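Local coordinates for imelysin-like protein (Psychrobacter arcticus, PDB 3PF0) that is of unknown function but belongs to the imelysin-like (M75) family and may be a metalloendopeptidase, at residues V238-L252 with K327-T341. Numbering follows the deposited sequence.
Sequences VETMKSNAIEQPLGL and KATQQELYDHLTNIT
Lys242 lies as a knob among Tyr334, Leu337, Thr338 and Thr341, where segments 238-250 and 327-341 of two helices run roughly antiparallel (153°), their axes 9.6 Å apart at closest. With CG between the backbone N and carbonyl carbon (chi1 69°), the Lys242 chain runs extended across Thr338 and Thr341. It bends only at its last torsion, where Lys242 NZ gives a weak hydrogen bond to Tyr334 OH at 3.1 Å. The methylenes do much of the touching: Lys242 CB meets Leu337 CB at 3.7 Å, and CE passes Thr341 OG1. The Tyr334 ring has Lys242 O and Ile246 CG2 at its edge and Thr338 OG1 over one face. Leu337 answers as a knob among Val238, Met241 (selenomethionine), Lys242 and Ile246. Its CD1 meets Ile246 CG1 at 3.8 Å.

Near the end of helix 225-250, a Schellman motif at Gly251 turns the chain. Here Lys327 NZ donates to Leu250 O (3.1 Å) and to Gln330 OE1 (2.8 Å), both in the carbonyl plane. Gln330 NE2 bonds Leu322 O. The two methyls of Leu250 lie over one face of the Gln330 amide, Leu250 CD2 3.5 Å from Gln330 NE2. With an alanine here, Leu322 O is likely to lose this donor and Lys327 NZ the carbonyl that steadies it beside Leu250 O. Leu252 CD1 packs on Tyr334 CB at 3.7 Å. The contact thus joins two helices through a buried apolar seam. Lys242 adds a weak bond to a phenol oxygen, and Lys327, at the exposed margin, firmer ones to two carbonyl oxygens.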
ATOM      1  N   VAL A 238      -6.625   6.648  -2.312  1.00 40.09           N
ATOM      2  CA  VAL A 238      -6.368   8.077  -2.117  1.00 40.53           C
ATOM      3  C   VAL A 238      -7.258   8.637  -0.970  1.00 45.51           C
ATOM      4  O   VAL A 238      -6.806   9.541  -0.261  1.00 44.80           O
ATOM      5  CB  VAL A 238      -6.475   8.870  -3.457  1.00 45.35           C
ATOM      6  CG1 VAL A 238      -7.775   8.588  -4.193  1.00 46.40           C
ATOM      7  CG2 VAL A 238      -6.241  10.374  -3.281  1.00 45.66           C
ATOM      8  N   GLU A 239      -8.481   8.091  -0.769  1.00 43.59           N
ATOM      9  CA  GLU A 239      -9.360   8.563   0.303  0.50 44.24           C
ATOM     10  C   GLU A 239      -8.782   8.206   1.681  1.00 47.47           C
ATOM     11  O   GLU A 239      -8.680   9.092   2.525  1.00 46.68           O
ATOM     12  CB  GLU A 239     -10.791   8.029   0.142  0.50 46.18           C
ATOM     13  CG  GLU A 239     -11.797   9.141  -0.120  0.50 56.94           C
ATOM     14  CD  GLU A 239     -13.150   8.761  -0.693  0.50 72.49           C
ATOM     15  OE1 GLU A 239     -13.497   7.556  -0.695  0.50 43.28           O
ATOM     16  OE2 GLU A 239     -13.876   9.682  -1.132  0.50 74.18           O
ATOM     17  N   THR A 240      -8.360   6.930   1.893  1.00 43.83           N
ATOM     18  CA  THR A 240      -7.771   6.487   3.166  1.00 42.97           C
ATOM     19  C   THR A 240      -6.404   7.149   3.377  1.00 46.86           C
ATOM     20  O   THR A 240      -6.019   7.390   4.513  1.00 46.92           O
ATOM     21  CB  THR A 240      -7.673   4.951   3.265  1.00 48.22           C
ATOM     22  OG1 THR A 240      -6.829   4.448   2.227  1.00 48.91           O
ATOM     23  CG2 THR A 240      -9.038   4.262   3.243  1.00 44.44           C
HETATM   24  N   MSE A 241      -5.690   7.463   2.287  1.00 42.88           N
HETATM   25  CA  MSE A 241      -4.409   8.149   2.341  1.00 42.54           C
HETATM   26  C   MSE A 241      -4.586   9.596   2.839  1.00 46.38           C
HETATM   27  O   MSE A 241      -3.907   9.980   3.788  1.00 46.03           O
HETATM   28  CB  MSE A 241      -3.736   8.109   0.966  1.00 45.08           C
HETATM   29  CG  MSE A 241      -2.576   9.060   0.804  1.00 53.20           C
HETATM   30 SE   MSE A 241      -1.441   8.482  -0.659  0.75 61.75          SE
HETATM   31  CE  MSE A 241      -2.644   8.714  -2.188  1.00 59.23           C
ATOM     32  N   LYS A 242      -5.476  10.395   2.220  1.00 42.87           N
ATOM     33  CA  LYS A 242      -5.648  11.784   2.658  1.00 43.61           C
ATOM     34  C   LYS A 242      -6.250  11.886   4.087  1.00 48.13           C
ATOM     35  O   LYS A 242      -5.883  12.799   4.825  1.00 48.59           O
ATOM     36  CB  LYS A 242      -6.469  12.616   1.646  1.00 46.98           C
ATOM     37  CG  LYS A 242      -7.951  12.274   1.509  1.00 53.06           C
ATOM     38  CD  LYS A 242      -8.614  13.190   0.483  1.00 57.92           C
ATOM     39  CE  LYS A 242     -10.120  13.190   0.552  1.00 58.52           C
ATOM     40  NZ  LYS A 242     -10.612  13.893   1.762  1.00 67.51           N
ATOM     41  N   SER A 243      -7.138  10.947   4.473  1.00 44.73           N
ATOM     42  CA  SER A 243      -7.791  10.948   5.785  1.00 45.01           C
ATOM     43  C   SER A 243      -6.922  10.340   6.885  1.00 46.72           C
ATOM     44  O   SER A 243      -6.551  11.056   7.812  1.00 45.99           O
ATOM     45  CB  SER A 243      -9.119  10.202   5.727  1.00 49.94           C
ATOM     46  OG  SER A 243     -10.026  10.856   4.857  1.00 65.18           O
ATOM     47  N   ASN A 244      -6.607   9.026   6.788  1.00 41.61           N
ATOM     48  CA  ASN A 244      -5.878   8.286   7.819  1.00 40.36           C
ATOM     49  C   ASN A 244      -4.400   8.585   7.849  1.00 44.12           C
ATOM     50  O   ASN A 244      -3.828   8.557   8.934  1.00 43.99           O
ATOM     51  CB  ASN A 244      -6.089   6.765   7.686  1.00 38.31           C
ATOM     52  CG  ASN A 244      -7.528   6.328   7.808  1.00 58.54           C
ATOM     53  OD1 ASN A 244      -8.374   7.006   8.419  1.00 55.38           O
ATOM     54  ND2 ASN A 244      -7.837   5.173   7.243  1.00 46.90           N
ATOM     55  N   ALA A 245      -3.770   8.837   6.694  1.00 40.19           N
ATOM     56  CA  ALA A 245      -2.334   9.089   6.665  1.00 39.86           C
ATOM     57  C   ALA A 245      -1.956  10.575   6.704  1.00 45.43           C
ATOM     58  O   ALA A 245      -0.866  10.882   7.185  1.00 46.02           O
ATOM     59  CB  ALA A 245      -1.713   8.431   5.437  1.00 39.92           C
ATOM     60  N   ILE A 246      -2.819  11.493   6.219  1.00 43.08           N
ATOM     61  CA  ILE A 246      -2.449  12.915   6.149  1.00 43.84           C
ATOM     62  C   ILE A 246      -3.253  13.798   7.125  1.00 49.57           C
ATOM     63  O   ILE A 246      -2.652  14.358   8.033  1.00 49.81           O
ATOM     64  CB  ILE A 246      -2.521  13.452   4.676  1.00 47.01           C
ATOM     65  CG1 ILE A 246      -1.589  12.653   3.714  1.00 46.14           C
ATOM     66  CG2 ILE A 246      -2.257  14.974   4.575  1.00 49.07           C
ATOM     67  CD1 ILE A 246      -0.040  12.701   3.995  1.00 50.07           C
ATOM     68  N   GLU A 247      -4.574  13.957   6.918  1.00 47.99           N
ATOM     69  CA  GLU A 247      -5.432  14.835   7.716  1.00 49.41           C
ATOM     70  C   GLU A 247      -5.384  14.518   9.211  1.00 53.27           C
ATOM     71  O   GLU A 247      -5.097  15.418  10.001  1.00 53.32           O
ATOM     72  CB  GLU A 247      -6.887  14.789   7.218  1.00 51.31           C
ATOM     73  CG  GLU A 247      -7.829  15.716   7.963  1.00 63.69           C
ATOM     74  CD  GLU A 247      -9.269  15.670   7.499  1.00 90.59           C
ATOM     75  OE1 GLU A 247      -9.842  14.558   7.439  1.00 89.47           O
ATOM     76  OE2 GLU A 247      -9.833  16.752   7.216  1.00 84.80           O
ATOM     77  N   GLN A 248      -5.678  13.261   9.589  1.00 48.86           N
ATOM     78  CA  GLN A 248      -5.751  12.841  10.988  1.00 48.64           C
ATOM     79  C   GLN A 248      -4.390  12.890  11.718  1.00 51.89           C
ATOM     80  O   GLN A 248      -4.360  13.498  12.782  1.00 52.82           O
ATOM     81  CB  GLN A 248      -6.386  11.445  11.122  1.00 49.14           C
ATOM     82  CG  GLN A 248      -7.912  11.456  11.045  1.00 62.17           C
ATOM     83  CD  GLN A 248      -8.484  10.113  10.650  1.00 86.38           C
ATOM     84  OE1 GLN A 248      -8.020   9.046  11.075  1.00 81.47           O
ATOM     85  NE2 GLN A 248      -9.524  10.134   9.831  1.00 82.27           N
ATOM     86  N   PRO A 249      -3.264  12.297  11.233  1.00 46.44           N
ATOM     87  CA  PRO A 249      -2.024  12.339  12.033  1.00 46.08           C
ATOM     88  C   PRO A 249      -1.382  13.719  12.159  1.00 50.75           C
ATOM     89  O   PRO A 249      -0.665  13.958  13.133  1.00 50.13           O
ATOM     90  CB  PRO A 249      -1.083  11.402  11.282  1.00 46.47           C
ATOM     91  CG  PRO A 249      -1.947  10.605  10.403  1.00 50.37           C
ATOM     92  CD  PRO A 249      -3.063  11.491  10.017  1.00 46.82           C
ATOM     93  N   LEU A 250      -1.619  14.606  11.186  1.00 47.81           N
ATOM     94  CA  LEU A 250      -1.035  15.941  11.186  1.00 48.83           C
ATOM     95  C   LEU A 250      -1.976  16.983  11.821  1.00 57.09           C
ATOM     96  O   LEU A 250      -1.584  18.144  11.975  1.00 58.10           O
ATOM     97  CB  LEU A 250      -0.635  16.352   9.754  1.00 48.36           C
ATOM     98  CG  LEU A 250       0.313  15.390   9.002  1.00 50.14           C
ATOM     99  CD1 LEU A 250       0.459  15.793   7.548  1.00 50.12           C
ATOM    100  CD2 LEU A 250       1.667  15.280   9.683  1.00 50.01           C
ATOM    101  N   GLY A 251      -3.175  16.543  12.216  1.00 55.10           N
ATOM    102  CA  GLY A 251      -4.200  17.371  12.847  1.00 56.78           C
ATOM    103  C   GLY A 251      -4.541  18.616  12.057  1.00 62.61           C
ATOM    104  O   GLY A 251      -4.362  19.734  12.548  1.00 63.70           O
ATOM    105  N   LEU A 252      -5.000  18.428  10.814  1.00 59.16           N
ATOM    106  CA  LEU A 252      -5.337  19.535   9.913  1.00 60.10           C
ATOM    107  C   LEU A 252      -6.783  20.021  10.105  1.00 66.47           C
ATOM    108  O   LEU A 252      -7.059  21.198   9.864  1.00 67.68           O
ATOM    109  CB  LEU A 252      -5.103  19.131   8.441  1.00 58.80           C
ATOM    110  CG  LEU A 252      -3.711  18.599   8.052  1.00 61.15           C
ATOM    111  CD1 LEU A 252      -3.705  18.141   6.626  1.00 60.56           C
ATOM    112  CD2 LEU A 252      -2.618  19.650   8.242  1.00 63.37           C
ATOM    113  N   LYS A 327       3.068  23.611   8.300  1.00 55.58           N
ATOM    114  CA  LYS A 327       1.631  23.340   8.383  1.00 54.83           C
ATOM    115  C   LYS A 327       0.905  23.695   7.085  1.00 58.40           C
ATOM    116  O   LYS A 327       0.031  22.941   6.668  1.00 57.89           O
ATOM    117  CB  LYS A 327       0.997  24.083   9.565  1.00 58.79           C
ATOM    118  CG  LYS A 327       0.882  23.233  10.823  1.00 74.21           C
ATOM    119  CD  LYS A 327      -0.297  22.253  10.767  1.00 81.58           C
ATOM    120  CE  LYS A 327      -0.240  21.224  11.870  1.00 86.89           C
ATOM    121  NZ  LYS A 327       0.715  20.125  11.564  1.00 85.35           N
ATOM    122  N   ALA A 328       1.296  24.805   6.430  1.00 55.60           N
ATOM    123  CA  ALA A 328       0.711  25.260   5.166  1.00 55.85           C
ATOM    124  C   ALA A 328       1.008  24.274   4.026  1.00 58.31           C
ATOM    125  O   ALA A 328       0.119  24.000   3.218  1.00 58.15           O
ATOM    126  CB  ALA A 328       1.229  26.648   4.817  1.00 58.20           C
ATOM    127  N   THR A 329       2.233  23.705   3.995  1.00 53.71           N
ATOM    128  CA  THR A 329       2.665  22.730   2.979  1.00 51.96           C
ATOM    129  C   THR A 329       1.907  21.409   3.150  1.00 53.41           C
ATOM    130  O   THR A 329       1.585  20.752   2.161  1.00 52.19           O
ATOM    131  CB  THR A 329       4.186  22.504   3.036  1.00 58.51           C
ATOM    132  OG1 THR A 329       4.853  23.743   3.287  1.00 57.84           O
ATOM    133  CG2 THR A 329       4.725  21.895   1.758  1.00 57.53           C
ATOM    134  N   GLN A 330       1.628  21.028   4.406  1.00 49.15           N
ATOM    135  CA  GLN A 330       0.879  19.811   4.743  1.00 46.73           C
ATOM    136  C   GLN A 330      -0.577  19.975   4.301  1.00 49.37           C
ATOM    137  O   GLN A 330      -1.183  19.015   3.805  1.00 47.89           O
ATOM    138  CB  GLN A 330       0.961  19.518   6.249  1.00 47.28           C
ATOM    139  CG  GLN A 330       2.348  19.099   6.746  1.00 46.35           C
ATOM    140  CD  GLN A 330       2.409  19.029   8.258  1.00 60.48           C
ATOM    141  OE1 GLN A 330       1.632  19.670   8.975  1.00 57.00           O
ATOM    142  NE2 GLN A 330       3.346  18.258   8.782  1.00 47.89           N
ATOM    143  N   GLN A 331      -1.115  21.211   4.448  1.00 46.26           N
ATOM    144  CA  GLN A 331      -2.470  21.588   4.037  1.00 46.89           C
ATOM    145  C   GLN A 331      -2.581  21.541   2.512  1.00 51.25           C
ATOM    146  O   GLN A 331      -3.582  21.046   1.994  1.00 51.31           O
ATOM    147  CB  GLN A 331      -2.849  22.983   4.582  1.00 49.90           C
ATOM    148  CG  GLN A 331      -4.346  23.328   4.465  1.00 61.03           C
ATOM    149  CD  GLN A 331      -5.257  22.304   5.115  1.00 75.99           C
ATOM    150  OE1 GLN A 331      -5.155  22.010   6.310  1.00 71.95           O
ATOM    151  NE2 GLN A 331      -6.157  21.725   4.333  1.00 64.80           N
ATOM    152  N   GLU A 332      -1.539  22.031   1.802  1.00 47.46           N
ATOM    153  CA  GLU A 332      -1.429  22.014   0.340  1.00 46.96           C
ATOM    154  C   GLU A 332      -1.468  20.574  -0.189  1.00 48.17           C
ATOM    155  O   GLU A 332      -2.145  20.296  -1.185  1.00 47.18           O
ATOM    156  CB  GLU A 332      -0.120  22.678  -0.081  1.00 48.90           C
ATOM    157  CG  GLU A 332      -0.285  23.972  -0.848  1.00 62.94           C
ATOM    158  CD  GLU A 332       0.997  24.401  -1.532  1.00 81.08           C
ATOM    159  OE1 GLU A 332       1.955  24.790  -0.823  1.00 72.03           O
ATOM    160  OE2 GLU A 332       1.062  24.297  -2.778  1.00 77.08           O
ATOM    161  N   LEU A 333      -0.738  19.659   0.489  1.00 43.02           N
ATOM    162  CA  LEU A 333      -0.691  18.245   0.132  1.00 41.07           C
ATOM    163  C   LEU A 333      -2.077  17.624   0.283  1.00 45.27           C
ATOM    164  O   LEU A 333      -2.518  16.918  -0.629  1.00 45.55           O
ATOM    165  CB  LEU A 333       0.363  17.479   0.962  1.00 39.60           C
ATOM    166  CG  LEU A 333       0.451  15.950   0.735  1.00 42.26           C
ATOM    167  CD1 LEU A 333       0.770  15.599  -0.729  1.00 43.09           C
ATOM    168  CD2 LEU A 333       1.470  15.322   1.652  1.00 42.00           C
ATOM    169  N   TYR A 334      -2.776  17.921   1.400  1.00 42.15           N
ATOM    170  CA  TYR A 334      -4.130  17.424   1.652  1.00 41.82           C
ATOM    171  C   TYR A 334      -5.088  17.940   0.593  1.00 45.57           C
ATOM    172  O   TYR A 334      -5.869  17.157   0.069  1.00 44.82           O
ATOM    173  CB  TYR A 334      -4.633  17.807   3.059  1.00 44.24           C
ATOM    174  CG  TYR A 334      -6.071  17.391   3.295  1.00 46.78           C
ATOM    175  CD1 TYR A 334      -6.408  16.056   3.495  1.00 47.24           C
ATOM    176  CD2 TYR A 334      -7.101  18.326   3.255  1.00 49.64           C
ATOM    177  CE1 TYR A 334      -7.734  15.662   3.660  1.00 48.41           C
ATOM    178  CE2 TYR A 334      -8.431  17.942   3.412  1.00 51.20           C
ATOM    179  CZ  TYR A 334      -8.743  16.608   3.614  1.00 56.20           C
ATOM    180  OH  TYR A 334     -10.050  16.228   3.792  1.00 59.26           O
ATOM    181  N   ASP A 335      -5.021  19.246   0.277  1.00 44.43           N
ATOM    182  CA  ASP A 335      -5.858  19.917  -0.727  1.00 46.18           C
ATOM    183  C   ASP A 335      -5.669  19.293  -2.123  1.00 51.52           C
ATOM    184  O   ASP A 335      -6.661  19.067  -2.819  1.00 51.96           O
ATOM    185  CB  ASP A 335      -5.568  21.425  -0.751  1.00 49.08           C
ATOM    186  CG  ASP A 335      -6.148  22.209   0.423  1.00 62.43           C
ATOM    187  OD1 ASP A 335      -6.956  21.632   1.192  1.00 63.45           O
ATOM    188  OD2 ASP A 335      -5.820  23.413   0.554  1.00 69.68           O
ATOM    189  N   HIS A 336      -4.408  18.960  -2.499  1.00 47.52           N
ATOM    190  CA  HIS A 336      -4.082  18.309  -3.767  1.00 47.24           C
ATOM    191  C   HIS A 336      -4.706  16.907  -3.813  1.00 50.11           C
ATOM    192  O   HIS A 336      -5.253  16.524  -4.850  1.00 50.15           O
ATOM    193  CB  HIS A 336      -2.555  18.226  -3.970  1.00 47.76           C
ATOM    194  CG  HIS A 336      -1.961  19.432  -4.630  1.00 52.94           C
ATOM    195  ND1 HIS A 336      -1.698  20.589  -3.919  1.00 56.21           N
ATOM    196  CD2 HIS A 336      -1.594  19.617  -5.918  1.00 55.54           C
ATOM    197  CE1 HIS A 336      -1.189  21.442  -4.794  1.00 56.83           C
ATOM    198  NE2 HIS A 336      -1.100  20.898  -6.008  1.00 56.98           N
ATOM    199  N   LEU A 337      -4.647  16.159  -2.684  1.00 45.17           N
ATOM    200  CA  LEU A 337      -5.207  14.799  -2.576  1.00 43.97           C
ATOM    201  C   LEU A 337      -6.739  14.825  -2.639  1.00 48.82           C
ATOM    202  O   LEU A 337      -7.344  13.920  -3.224  1.00 48.53           O
ATOM    203  CB  LEU A 337      -4.741  14.086  -1.288  1.00 42.32           C
ATOM    204  CG  LEU A 337      -3.267  13.672  -1.225  1.00 45.44           C
ATOM    205  CD1 LEU A 337      -2.890  13.211   0.168  1.00 44.07           C
ATOM    206  CD2 LEU A 337      -2.921  12.599  -2.276  1.00 44.80           C
ATOM    207  N   THR A 338      -7.346  15.876  -2.059  1.00 45.98           N
ATOM    208  CA  THR A 338      -8.792  16.110  -2.043  1.00 46.93           C
ATOM    209  C   THR A 338      -9.260  16.416  -3.486  1.00 51.49           C
ATOM    210  O   THR A 338     -10.339  15.960  -3.891  1.00 51.66           O
ATOM    211  CB  THR A 338      -9.128  17.223  -1.031  1.00 54.01           C
ATOM    212  OG1 THR A 338      -8.717  16.779   0.263  1.00 51.13           O
ATOM    213  CG2 THR A 338     -10.617  17.568  -0.987  1.00 53.73           C
ATOM    214  N   ASN A 339      -8.434  17.151  -4.261  1.00 47.07           N
ATOM    215  CA  ASN A 339      -8.741  17.458  -5.657  1.00 47.73           C
ATOM    216  C   ASN A 339      -8.692  16.174  -6.528  1.00 50.11           C
ATOM    217  O   ASN A 339      -9.484  16.055  -7.460  1.00 50.81           O
ATOM    218  CB  ASN A 339      -7.803  18.533  -6.208  1.00 47.76           C
ATOM    219  CG  ASN A 339      -8.118  18.926  -7.629  1.00 65.68           C
ATOM    220  OD1 ASN A 339      -9.250  19.298  -7.959  1.00 61.86           O
ATOM    221  ND2 ASN A 339      -7.136  18.807  -8.515  1.00 54.07           N
ATOM    222  N   ILE A 340      -7.804  15.212  -6.205  1.00 44.92           N
ATOM    223  CA  ILE A 340      -7.707  13.936  -6.930  1.00 43.60           C
ATOM    224  C   ILE A 340      -8.975  13.091  -6.644  1.00 47.83           C
ATOM    225  O   ILE A 340      -9.555  12.551  -7.583  1.00 48.29           O
ATOM    226  CB  ILE A 340      -6.384  13.164  -6.628  1.00 44.63           C
ATOM    227  CG1 ILE A 340      -5.170  13.903  -7.239  1.00 45.44           C
ATOM    228  CG2 ILE A 340      -6.450  11.708  -7.133  1.00 43.84           C
ATOM    229  CD1 ILE A 340      -3.801  13.406  -6.809  1.00 51.07           C
ATOM    230  N   THR A 341      -9.422  13.016  -5.374  1.00 44.96           N
ATOM    231  CA  THR A 341     -10.639  12.269  -4.997  1.00 44.99           C
ATOM    232  C   THR A 341     -11.852  12.900  -5.680  1.00 50.54           C
ATOM    233  O   THR A 341     -12.725  12.174  -6.160  1.00 51.00           O
ATOM    234  CB  THR A 341     -10.840  12.191  -3.470  1.00 49.45           C
ATOM    235  OG1 THR A 341     -10.761  13.494  -2.920  1.00 53.36           O
ATOM    236  CG2 THR A 341      -9.829  11.323  -2.790  1.00 44.44           C
TER